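Local coordinates for protein 2,3-dihydroxy-2,3-dihydrophenylpropionate dehydrogenase (Pseudomonas sp. MC1, PDB 5XTF) that belongs to the short-chain dehydrogenase/reductase family and uses NAD(+) to oxidise the cis-dihydrodiol of naphthalene to 1,2-dihydroxynaphthalene, at residues 107-112 / 170-175. Residues are numbered along the deposited sequence; the frame is centred on the assembly and turned at random.
Sequences IWDYML and SCYIAS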
loop_
_atom_site.group_PDB
_atom_site.type_symbol
_atom_site.label_atom_id
_atom_site.label_comp_id
_atom_site.label_asym_id
_atom_site.label_seq_id
_atom_site.Cartn_x
_atom_site.Cartn_y
_atom_site.Cartn_z
ATOM N N ILE B 107 8.742 -8.917 20.416
ATOM C CA ILE B 107 10.180 -8.893 20.656
ATOM C C ILE B 107 10.849 -8.229 19.463
ATOM O O ILE B 107 10.376 -8.329 18.328
ATOM C CB ILE B 107 10.759 -10.313 20.904
ATOM C CG1 ILE B 107 12.171 -10.236 21.474
ATOM C CG2 ILE B 107 10.801 -11.133 19.631
ATOM C CD1 ILE B 107 12.782 -11.596 21.709
ATOM N N TRP B 108 11.960 -7.547 19.730
ATOM C CA TRP B 108 12.758 -6.859 18.726
ATOM C C TRP B 108 13.895 -7.762 18.245
ATOM O O TRP B 108 14.142 -8.837 18.796
ATOM C CB TRP B 108 13.323 -5.553 19.302
ATOM C CG TRP B 108 13.721 -4.538 18.263
ATOM C CD1 TRP B 108 13.145 -4.346 17.043
ATOM C CD2 TRP B 108 14.783 -3.580 18.362
ATOM N NE1 TRP B 108 13.780 -3.323 16.373
ATOM C CE2 TRP B 108 14.791 -2.837 17.162
ATOM C CE3 TRP B 108 15.724 -3.274 19.351
ATOM C CZ2 TRP B 108 15.708 -1.809 16.923
ATOM C CZ3 TRP B 108 16.632 -2.257 19.115
ATOM C CH2 TRP B 108 16.617 -1.533 17.907
ATOM N N ASP B 109 14.598 -7.309 17.197
ATOM C CA ASP B 109 15.777 -8.013 16.715
ATOM C C ASP B 109 17.055 -7.190 16.787
ATOM O O ASP B 109 18.098 -7.662 16.329
ATOM C CB ASP B 109 15.562 -8.516 15.280
ATOM C CG ASP B 109 15.644 -7.418 14.229
ATOM O OD1 ASP B 109 15.609 -6.209 14.577
ATOM O OD2 ASP B 109 15.708 -7.790 13.026
ATOM N N TYR B 110 17.004 -5.977 17.342
ATOM C CA TYR B 110 18.202 -5.173 17.598
ATOM C C TYR B 110 19.043 -5.012 16.330
ATOM O O TYR B 110 20.269 -5.151 16.347
ATOM C CB TYR B 110 19.019 -5.768 18.755
ATOM C CG TYR B 110 18.230 -5.819 20.052
ATOM C CD1 TYR B 110 18.297 -4.776 20.974
ATOM C CD2 TYR B 110 17.388 -6.891 20.342
ATOM C CE1 TYR B 110 17.559 -4.806 22.152
ATOM C CE2 TYR B 110 16.643 -6.929 21.520
ATOM C CZ TYR B 110 16.736 -5.883 22.418
ATOM O OH TYR B 110 16.013 -5.913 23.584
ATOM N N MET B 111 18.358 -4.733 15.217
ATOM C CA MET B 111 18.975 -4.405 13.929
ATOM C C MET B 111 19.920 -5.500 13.431
ATOM O O MET B 111 20.920 -5.206 12.766
ATOM C CB MET B 111 19.711 -3.059 13.988
ATOM C CG MET B 111 18.958 -1.939 14.702
ATOM S SD MET B 111 17.407 -1.473 13.901
ATOM C CE MET B 111 17.995 -0.929 12.286
ATOM N N LEU B 112 19.604 -6.764 13.728
ATOM C CA LEU B 112 20.422 -7.890 13.285
ATOM C C LEU B 112 20.692 -7.811 11.785
ATOM O O LEU B 112 19.757 -7.764 10.983
ATOM C CB LEU B 112 19.714 -9.202 13.637
ATOM C CG LEU B 112 20.429 -10.454 13.124
ATOM C CD1 LEU B 112 21.798 -10.584 13.773
ATOM C CD2 LEU B 112 19.611 -11.708 13.335
ATOM N N SER B 170 15.963 -7.129 9.216
ATOM C CA SER B 170 15.061 -7.716 8.237
ATOM C C SER B 170 14.152 -8.759 8.861
ATOM O O SER B 170 13.013 -8.920 8.412
ATOM C CB SER B 170 15.858 -8.319 7.085
ATOM O OG SER B 170 16.725 -9.332 7.558
ATOM N N CYS B 171 14.624 -9.485 9.882
ATOM C CA CYS B 171 13.731 -10.422 10.564
ATOM C C CYS B 171 12.550 -9.686 11.177
ATOM O O CYS B 171 11.389 -10.039 10.934
ATOM C CB CYS B 171 14.478 -11.206 11.644
ATOM S SG CYS B 171 15.854 -12.181 10.994
ATOM N N TYR B 172 12.831 -8.648 11.968
ATOM C CA TYR B 172 11.756 -7.906 12.611
ATOM C C TYR B 172 10.796 -7.340 11.578
ATOM O O TYR B 172 9.578 -7.487 11.720
ATOM C CB TYR B 172 12.327 -6.790 13.492
ATOM C CG TYR B 172 11.270 -6.035 14.292
ATOM C CD1 TYR B 172 10.760 -6.550 15.490
ATOM C CD2 TYR B 172 10.786 -4.805 13.852
ATOM C CE1 TYR B 172 9.791 -5.860 16.221
ATOM C CE2 TYR B 172 9.817 -4.107 14.586
ATOM C CZ TYR B 172 9.330 -4.639 15.763
ATOM O OH TYR B 172 8.373 -3.931 16.452
ATOM N N ILE B 173 11.323 -6.724 10.515
ATOM C CA ILE B 173 10.447 -6.087 9.539
ATOM C C ILE B 173 9.605 -7.128 8.820
ATOM O O ILE B 173 8.416 -6.906 8.552
ATOM C CB ILE B 173 11.263 -5.223 8.565
ATOM C CG1 ILE B 173 11.814 -4.015 9.314
ATOM C CG2 ILE B 173 10.396 -4.764 7.420
ATOM C CD1 ILE B 173 12.631 -3.099 8.486
ATOM N N ALA B 174 10.191 -8.295 8.536
ATOM C CA ALA B 174 9.435 -9.361 7.889
ATOM C C ALA B 174 8.343 -9.893 8.809
ATOM O O ALA B 174 7.228 -10.179 8.359
ATOM C CB ALA B 174 10.383 -10.477 7.457
ATOM N N SER B 175 8.631 -10.022 10.106
ATOM C CA SER B 175 7.601 -10.511 11.018
ATOM C C SER B 175 6.461 -9.507 11.137
ATOM O O SER B 175 5.289 -9.886 11.191
ATOM C CB SER B 175 8.184 -10.816 12.400
ATOM O OG SER B 175 8.512 -9.643 13.132
HETATM O O HOH W 1 17.340 -9.326 11.190
HETATM O O HOH W 2 18.772 -7.593 8.467
#
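Trp108 meets Tyr172 edge to face: the planes of the indole five-membered ring and the phenol ring stand at 87°, and Trp108 CD1 sits 3.5 Å above the Tyr172 plane, over its centre. The indole N-H, NE1, hydrogen-bonds Gly167 O, which helps set the turn of the indole that brings CD1 over Tyr172. Ile107 O meets the same phenol ring at its edge, in plane, 3.3 Å from Tyr172 CE1. Asp109 crosses the Tyr172 side chain at a slant, its CG 3.5 Å from Tyr172 CB and its carboxylate tilted 41° from the ring plane. Asp109 OD2 accepts from Tyr172 N (3.2 Å, N-H...O angle 164°), a first-turn amide of the helix, which comes from well above the carboxylate plane. OD2 also accepts a hydrogen bond from a water that donates to Leu112 O and accepts from Cys171 N; a second water joins Leu112 O to Ser170 N. OD1 closes an Asx turn with Met111 N, likewise met from above the plane, and also binds Gly169 N. An alanine at Asp109 would probably leave Tyr172 N without this acceptor and the Asx turn unclosed. Tyr172, four residues before NAD(+)-binding Lys176, fits the SDR Tyr-x-x-x-Lys pattern, and its OH bonds Ser159, consistent with the family's catalytic tyrosine. The contact joins the loop after strand 100-103 to the start of helix 170-190, with Ile128 of helix 118-150 against Asp109 and Cys171, and Phe137 of the second subunit against Ser170 and Cys171.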